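Long-range contact in choline binding protein PCPA (PDB 4CP6), which is a leucine-rich-repeat choline-binding protein of Streptococcus pneumoniae and a vaccine antigen, probably held on the cell surface through choline of the cell wall: residues A[104-118]-A[128-142]. Sequence-based numbering, arbitrary orientation.
Sequences IKKIQKKGFHGSKAK and LEKIEDRAFDFSELE
The F112 and F136 rings run alongside each other in nearly parallel planes (11°), displaced so that little of one covers the other. CE1 of F136 comes within 3.5 Å of CG of F112, and in both residues CG stands anti to the carbonyl carbon (chi1 near -65°), which gives the two rings the same direction. I107 extends the apolar side: its CG2 rests 3.8 Å from CB of A135 and meets the F112 ring in plane at its edge, while CG1 and CD1 pack against the methyls of L128.

H113 and D137 form a His-carboxylate hydrogen bond. ND1 of H113 donates to OD1 of D137 at 2.7 Å, reaching it from above the carboxylate plane, with ring and carboxylate turned 68° apart. The other oxygen, OD2, takes NH1 of R134 in a salt bridge of 2.9 Å and also a water held by K110 NZ, so the carboxylate is held by two residues directly and by K110 through a water, which probably limits its rotation. The F138 ring borders that of H113 without lying over its face. Farther on, K118, bent at chi2 and chi4, brings NZ to OE1 of E140 (2.9 Å) and to the backbone O of K116.

The backbones run in parallel register, I107 N bonding to K130 O and E132 N to I107 O, as expected of successive coils of a leucine-rich-repeat solenoid. Strand 106-107 lies between strands 69-76 and 130-131, and the latter pairs in turn with 152-153. The aromatic rows continue along the solenoid: F136 meets F158, F138 stacks on F160 and H113 on Y84, while I120 of strand 119-122 packs against both F112 and F136.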
loop_
_atom_site.group_PDB
_atom_site.type_symbol
_atom_site.label_atom_id
_atom_site.label_comp_id
_atom_site.label_asym_id
_atom_site.label_seq_id
_atom_site.Cartn_x
_atom_site.Cartn_y
_atom_site.Cartn_z
ATOM N N ILE A 104 -10.659 16.143 -21.621
ATOM C CA ILE A 104 -10.914 15.026 -20.680
ATOM C C ILE A 104 -10.943 15.529 -19.228
ATOM O O ILE A 104 -9.923 16.018 -18.739
ATOM C CB ILE A 104 -9.887 13.897 -20.858
ATOM C CG1 ILE A 104 -9.881 13.331 -22.302
ATOM C CG2 ILE A 104 -10.082 12.766 -19.796
ATOM C CD1 ILE A 104 -11.234 12.650 -22.789
ATOM N N LYS A 105 -12.085 15.402 -18.566
ATOM C CA LYS A 105 -12.240 15.800 -17.171
ATOM C C LYS A 105 -12.168 14.606 -16.209
ATOM O O LYS A 105 -11.905 14.804 -15.030
ATOM C CB LYS A 105 -13.573 16.531 -16.976
ATOM C CG LYS A 105 -13.600 17.303 -15.649
ATOM C CD LYS A 105 -14.723 18.325 -15.607
ATOM C CE LYS A 105 -14.801 18.993 -14.254
ATOM N NZ LYS A 105 -15.645 20.221 -14.280
ATOM N N LYS A 106 -12.462 13.388 -16.677
ATOM C CA LYS A 106 -12.451 12.220 -15.808
ATOM C C LYS A 106 -11.939 11.028 -16.553
ATOM O O LYS A 106 -12.303 10.825 -17.714
ATOM C CB LYS A 106 -13.872 11.936 -15.299
ATOM C CG LYS A 106 -13.952 10.776 -14.310
ATOM C CD LYS A 106 -15.126 10.881 -13.356
ATOM C CE LYS A 106 -16.450 10.600 -14.013
ATOM N NZ LYS A 106 -17.548 10.428 -13.018
ATOM N N ILE A 107 -11.138 10.215 -15.895
ATOM C CA ILE A 107 -10.711 8.897 -16.358
ATOM C C ILE A 107 -11.453 7.932 -15.445
ATOM O O ILE A 107 -11.231 7.920 -14.224
ATOM C CB ILE A 107 -9.189 8.690 -16.333
ATOM C CG1 ILE A 107 -8.511 9.620 -17.378
ATOM C CG2 ILE A 107 -8.886 7.197 -16.629
ATOM C CD1 ILE A 107 -6.958 9.766 -17.213
ATOM N N GLN A 108 -12.410 7.204 -15.994
ATOM C CA GLN A 108 -13.213 6.248 -15.239
ATOM C C GLN A 108 -12.376 5.056 -14.764
ATOM O O GLN A 108 -11.237 4.850 -15.206
ATOM C CB GLN A 108 -14.392 5.759 -16.090
ATOM C CG GLN A 108 -15.421 6.865 -16.341
ATOM C CD GLN A 108 -16.501 6.477 -17.321
ATOM O OE1 GLN A 108 -17.168 7.353 -17.944
ATOM N NE2 GLN A 108 -16.695 5.186 -17.497
ATOM N N LYS A 109 -12.965 4.243 -13.873
ATOM C CA LYS A 109 -12.246 3.092 -13.317
ATOM C C LYS A 109 -11.709 2.199 -14.420
ATOM O O LYS A 109 -12.411 1.947 -15.412
ATOM C CB LYS A 109 -13.116 2.261 -12.351
ATOM C CG LYS A 109 -14.437 1.803 -12.913
ATOM C CD LYS A 109 -15.284 1.132 -11.834
ATOM C CE LYS A 109 -16.493 0.510 -12.481
ATOM N NZ LYS A 109 -17.196 -0.422 -11.560
ATOM N N LYS A 110 -10.455 1.764 -14.291
ATOM C CA LYS A 110 -9.838 0.867 -15.278
ATOM C C LYS A 110 -9.824 1.454 -16.690
ATOM O O LYS A 110 -9.717 0.695 -17.666
ATOM C CB LYS A 110 -10.525 -0.516 -15.234
ATOM C CG LYS A 110 -10.189 -1.237 -13.926
ATOM C CD LYS A 110 -10.632 -2.661 -13.887
ATOM C CE LYS A 110 -9.993 -3.287 -12.670
ATOM N NZ LYS A 110 -10.248 -4.762 -12.642
ATOM N N GLY A 111 -9.823 2.790 -16.820
ATOM C CA GLY A 111 -9.788 3.374 -18.169
ATOM C C GLY A 111 -8.556 2.977 -18.960
ATOM O O GLY A 111 -8.626 2.886 -20.192
ATOM N N PHE A 112 -7.411 2.736 -18.284
ATOM C CA PHE A 112 -6.140 2.370 -18.908
ATOM C C PHE A 112 -5.562 1.130 -18.232
ATOM O O PHE A 112 -4.343 0.963 -18.165
ATOM C CB PHE A 112 -5.139 3.537 -18.831
ATOM C CG PHE A 112 -5.523 4.766 -19.624
ATOM C CD1 PHE A 112 -6.391 5.715 -19.096
ATOM C CD2 PHE A 112 -4.971 5.002 -20.877
ATOM C CE1 PHE A 112 -6.689 6.885 -19.801
ATOM C CE2 PHE A 112 -5.300 6.139 -21.597
ATOM C CZ PHE A 112 -6.162 7.073 -21.066
ATOM N N HIS A 113 -6.438 0.206 -17.758
ATOM C CA HIS A 113 -5.935 -0.985 -17.093
ATOM C C HIS A 113 -4.900 -1.700 -17.989
ATOM O O HIS A 113 -5.208 -1.956 -19.164
ATOM C CB HIS A 113 -7.075 -1.967 -16.744
ATOM C CG HIS A 113 -6.545 -3.331 -16.464
ATOM N ND1 HIS A 113 -6.127 -3.691 -15.207
ATOM C CD2 HIS A 113 -6.254 -4.343 -17.324
ATOM C CE1 HIS A 113 -5.604 -4.906 -15.329
ATOM N NE2 HIS A 113 -5.687 -5.338 -16.583
ATOM N N GLY A 114 -3.770 -2.099 -17.429
ATOM C CA GLY A 114 -2.749 -2.852 -18.147
ATOM C C GLY A 114 -2.131 -2.145 -19.332
ATOM O O GLY A 114 -1.404 -2.782 -20.112
ATOM N N SER A 115 -2.388 -0.838 -19.487
ATOM C CA SER A 115 -1.892 -0.090 -20.636
ATOM C C SER A 115 -0.444 -0.361 -20.974
ATOM O O SER A 115 0.414 -0.312 -20.109
ATOM C CB SER A 115 -2.096 1.407 -20.420
ATOM O OG SER A 115 -1.621 2.169 -21.520
ATOM N N LYS A 116 -0.159 -0.583 -22.261
ATOM C CA LYS A 116 1.220 -0.782 -22.697
ATOM C C LYS A 116 1.895 0.541 -23.072
ATOM O O LYS A 116 3.072 0.526 -23.457
ATOM C CB LYS A 116 1.251 -1.730 -23.888
ATOM C CG LYS A 116 0.897 -3.149 -23.489
ATOM C CD LYS A 116 0.995 -4.060 -24.698
ATOM C CE LYS A 116 2.389 -4.224 -25.235
ATOM N NZ LYS A 116 2.424 -5.236 -26.334
ATOM N N ALA A 117 1.187 1.678 -22.933
ATOM C CA ALA A 117 1.798 2.971 -23.231
ATOM C C ALA A 117 2.917 3.253 -22.199
ATOM O O ALA A 117 2.734 3.089 -20.975
ATOM C CB ALA A 117 0.746 4.069 -23.172
ATOM N N LYS A 118 4.086 3.644 -22.698
ATOM C CA LYS A 118 5.222 3.944 -21.824
ATOM C C LYS A 118 5.067 5.330 -21.222
ATOM O O LYS A 118 5.612 5.623 -20.150
ATOM C CB LYS A 118 6.546 3.856 -22.594
ATOM C CG LYS A 118 6.762 2.529 -23.328
ATOM C CD LYS A 118 7.194 1.403 -22.426
ATOM C CE LYS A 118 7.097 0.052 -23.094
ATOM N NZ LYS A 118 5.727 -0.527 -22.984
ATOM N N LEU A 128 -8.392 17.628 -16.555
ATOM C CA LEU A 128 -8.512 16.369 -15.814
ATOM C C LEU A 128 -8.676 16.631 -14.313
ATOM O O LEU A 128 -7.749 17.163 -13.700
ATOM C CB LEU A 128 -7.324 15.452 -16.082
ATOM C CG LEU A 128 -7.392 14.104 -15.357
ATOM C CD1 LEU A 128 -8.533 13.219 -15.917
ATOM C CD2 LEU A 128 -6.078 13.408 -15.423
ATOM N N GLU A 129 -9.804 16.240 -13.732
ATOM C CA GLU A 129 -10.075 16.465 -12.312
ATOM C C GLU A 129 -9.969 15.177 -11.492
ATOM O O GLU A 129 -9.574 15.252 -10.310
ATOM C CB GLU A 129 -11.482 17.072 -12.173
ATOM C CG GLU A 129 -11.930 17.383 -10.753
ATOM C CD GLU A 129 -13.337 17.937 -10.683
ATOM O OE1 GLU A 129 -13.535 19.101 -11.097
ATOM O OE2 GLU A 129 -14.247 17.193 -10.253
ATOM N N LYS A 130 -10.372 14.029 -12.077
ATOM C CA LYS A 130 -10.409 12.779 -11.315
ATOM C C LYS A 130 -9.843 11.629 -12.138
ATOM O O LYS A 130 -10.209 11.479 -13.305
ATOM C CB LYS A 130 -11.879 12.398 -10.956
ATOM C CG LYS A 130 -12.636 13.375 -10.048
ATOM C CD LYS A 130 -14.068 12.855 -9.745
ATOM C CE LYS A 130 -14.826 13.793 -8.822
ATOM N NZ LYS A 130 -16.198 13.262 -8.517
ATOM N N ILE A 131 -8.979 10.822 -11.519
ATOM C CA ILE A 131 -8.507 9.556 -12.050
ATOM C C ILE A 131 -9.158 8.550 -11.094
ATOM O O ILE A 131 -8.805 8.511 -9.904
ATOM C CB ILE A 131 -6.961 9.442 -12.038
ATOM C CG1 ILE A 131 -6.326 10.433 -13.015
ATOM C CG2 ILE A 131 -6.532 7.989 -12.372
ATOM C CD1 ILE A 131 -4.776 10.500 -12.884
ATOM N N GLU A 132 -10.102 7.753 -11.604
ATOM C CA GLU A 132 -10.827 6.819 -10.764
ATOM C C GLU A 132 -10.064 5.523 -10.529
ATOM O O GLU A 132 -8.940 5.345 -11.012
ATOM C CB GLU A 132 -12.247 6.600 -11.307
ATOM C CG GLU A 132 -13.165 7.789 -10.992
ATOM C CD GLU A 132 -13.499 7.959 -9.516
ATOM O OE1 GLU A 132 -13.323 6.983 -8.750
ATOM O OE2 GLU A 132 -14.000 9.050 -9.148
ATOM N N ASP A 133 -10.659 4.636 -9.719
ATOM C CA ASP A 133 -10.012 3.442 -9.243
ATOM C C ASP A 133 -9.349 2.626 -10.307
ATOM O O ASP A 133 -9.938 2.387 -11.361
ATOM C CB ASP A 133 -10.994 2.554 -8.475
ATOM C CG ASP A 133 -11.688 3.229 -7.306
ATOM O OD1 ASP A 133 -11.298 4.375 -6.947
ATOM O OD2 ASP A 133 -12.489 2.562 -6.641
ATOM N N ARG A 134 -8.124 2.182 -10.031
ATOM C CA ARG A 134 -7.420 1.251 -10.927
ATOM C C ARG A 134 -7.296 1.750 -12.362
ATOM O O ARG A 134 -7.187 0.935 -13.299
ATOM C CB ARG A 134 -8.065 -0.160 -10.852
ATOM C CG ARG A 134 -7.891 -0.762 -9.470
ATOM C CD ARG A 134 -8.424 -2.183 -9.355
ATOM N NE ARG A 134 -8.106 -2.759 -8.037
ATOM C CZ ARG A 134 -6.937 -3.341 -7.734
ATOM N NH1 ARG A 134 -5.983 -3.469 -8.662
ATOM N NH2 ARG A 134 -6.721 -3.815 -6.507
ATOM N N ALA A 135 -7.289 3.074 -12.560
ATOM C CA ALA A 135 -7.204 3.568 -13.938
ATOM C C ALA A 135 -5.972 3.082 -14.683
ATOM O O ALA A 135 -6.060 2.845 -15.900
ATOM C CB ALA A 135 -7.256 5.075 -13.954
ATOM N N PHE A 136 -4.844 2.915 -13.990
ATOM C CA PHE A 136 -3.587 2.505 -14.602
ATOM C C PHE A 136 -3.021 1.307 -13.868
ATOM O O PHE A 136 -1.798 1.120 -13.881
ATOM C CB PHE A 136 -2.576 3.672 -14.575
ATOM C CG PHE A 136 -2.982 4.870 -15.395
ATOM C CD1 PHE A 136 -2.668 4.942 -16.744
ATOM C CD2 PHE A 136 -3.729 5.906 -14.831
ATOM C CE1 PHE A 136 -3.030 6.054 -17.507
ATOM C CE2 PHE A 136 -4.105 7.014 -15.602
ATOM C CZ PHE A 136 -3.770 7.060 -16.938
ATOM N N ASP A 137 -3.878 0.435 -13.282
ATOM C CA ASP A 137 -3.281 -0.691 -12.588
ATOM C C ASP A 137 -2.640 -1.668 -13.579
ATOM O O ASP A 137 -3.116 -1.829 -14.709
ATOM C CB ASP A 137 -4.228 -1.376 -11.595
ATOM C CG ASP A 137 -5.388 -2.134 -12.187
ATOM O OD1 ASP A 137 -5.773 -1.836 -13.334
ATOM O OD2 ASP A 137 -5.916 -3.034 -11.490
ATOM N N PHE A 138 -1.525 -2.281 -13.183
ATOM C CA PHE A 138 -0.780 -3.249 -14.009
ATOM C C PHE A 138 -0.271 -2.602 -15.308
ATOM O O PHE A 138 0.053 -3.310 -16.268
ATOM C CB PHE A 138 -1.635 -4.510 -14.298
ATOM C CG PHE A 138 -1.997 -5.252 -13.030
ATOM C CD1 PHE A 138 -1.111 -6.167 -12.461
ATOM C CD2 PHE A 138 -3.207 -5.013 -12.384
ATOM C CE1 PHE A 138 -1.445 -6.851 -11.293
ATOM C CE2 PHE A 138 -3.550 -5.720 -11.223
ATOM C CZ PHE A 138 -2.656 -6.604 -10.669
ATOM N N SER A 139 -0.168 -1.261 -15.347
ATOM C CA SER A 139 0.279 -0.618 -16.573
ATOM C C SER A 139 1.798 -0.743 -16.779
ATOM O O SER A 139 2.561 -1.049 -15.833
ATOM C CB SER A 139 -0.122 0.848 -16.601
ATOM O OG SER A 139 0.802 1.630 -15.864
ATOM N N GLU A 140 2.231 -0.471 -18.024
ATOM C CA GLU A 140 3.657 -0.446 -18.382
ATOM C C GLU A 140 4.176 0.999 -18.421
ATOM O O GLU A 140 5.252 1.266 -18.954
ATOM C CB GLU A 140 3.864 -1.111 -19.743
ATOM C CG GLU A 140 3.377 -2.550 -19.758
ATOM C CD GLU A 140 3.771 -3.372 -20.967
ATOM O OE1 GLU A 140 4.703 -2.974 -21.702
ATOM O OE2 GLU A 140 3.147 -4.437 -21.166
ATOM N N LEU A 141 3.422 1.935 -17.806
ATOM C CA LEU A 141 3.794 3.333 -17.753
ATOM C C LEU A 141 5.183 3.504 -17.140
ATOM O O LEU A 141 5.475 2.899 -16.116
ATOM C CB LEU A 141 2.775 4.037 -16.849
ATOM C CG LEU A 141 2.688 5.541 -16.808
ATOM C CD1 LEU A 141 2.420 6.116 -18.212
ATOM C CD2 LEU A 141 1.516 5.937 -15.895
ATOM N N GLU A 142 6.013 4.326 -17.767
ATOM C CA GLU A 142 7.334 4.604 -17.231
ATOM C C GLU A 142 7.421 5.979 -16.660
ATOM O O GLU A 142 8.173 6.178 -15.717
ATOM C CB GLU A 142 8.426 4.380 -18.286
ATOM C CG GLU A 142 8.423 2.919 -18.707
ATOM C CD GLU A 142 9.481 2.533 -19.713
ATOM O OE1 GLU A 142 10.169 3.435 -20.240
ATOM O OE2 GLU A 142 9.597 1.320 -19.997
HETATM O O HOH W 1 -17.505 12.396 -11.000
HETATM O O HOH W 2 -16.116 10.131 -10.407
HETATM O O HOH W 3 -7.394 -5.132 -12.220
#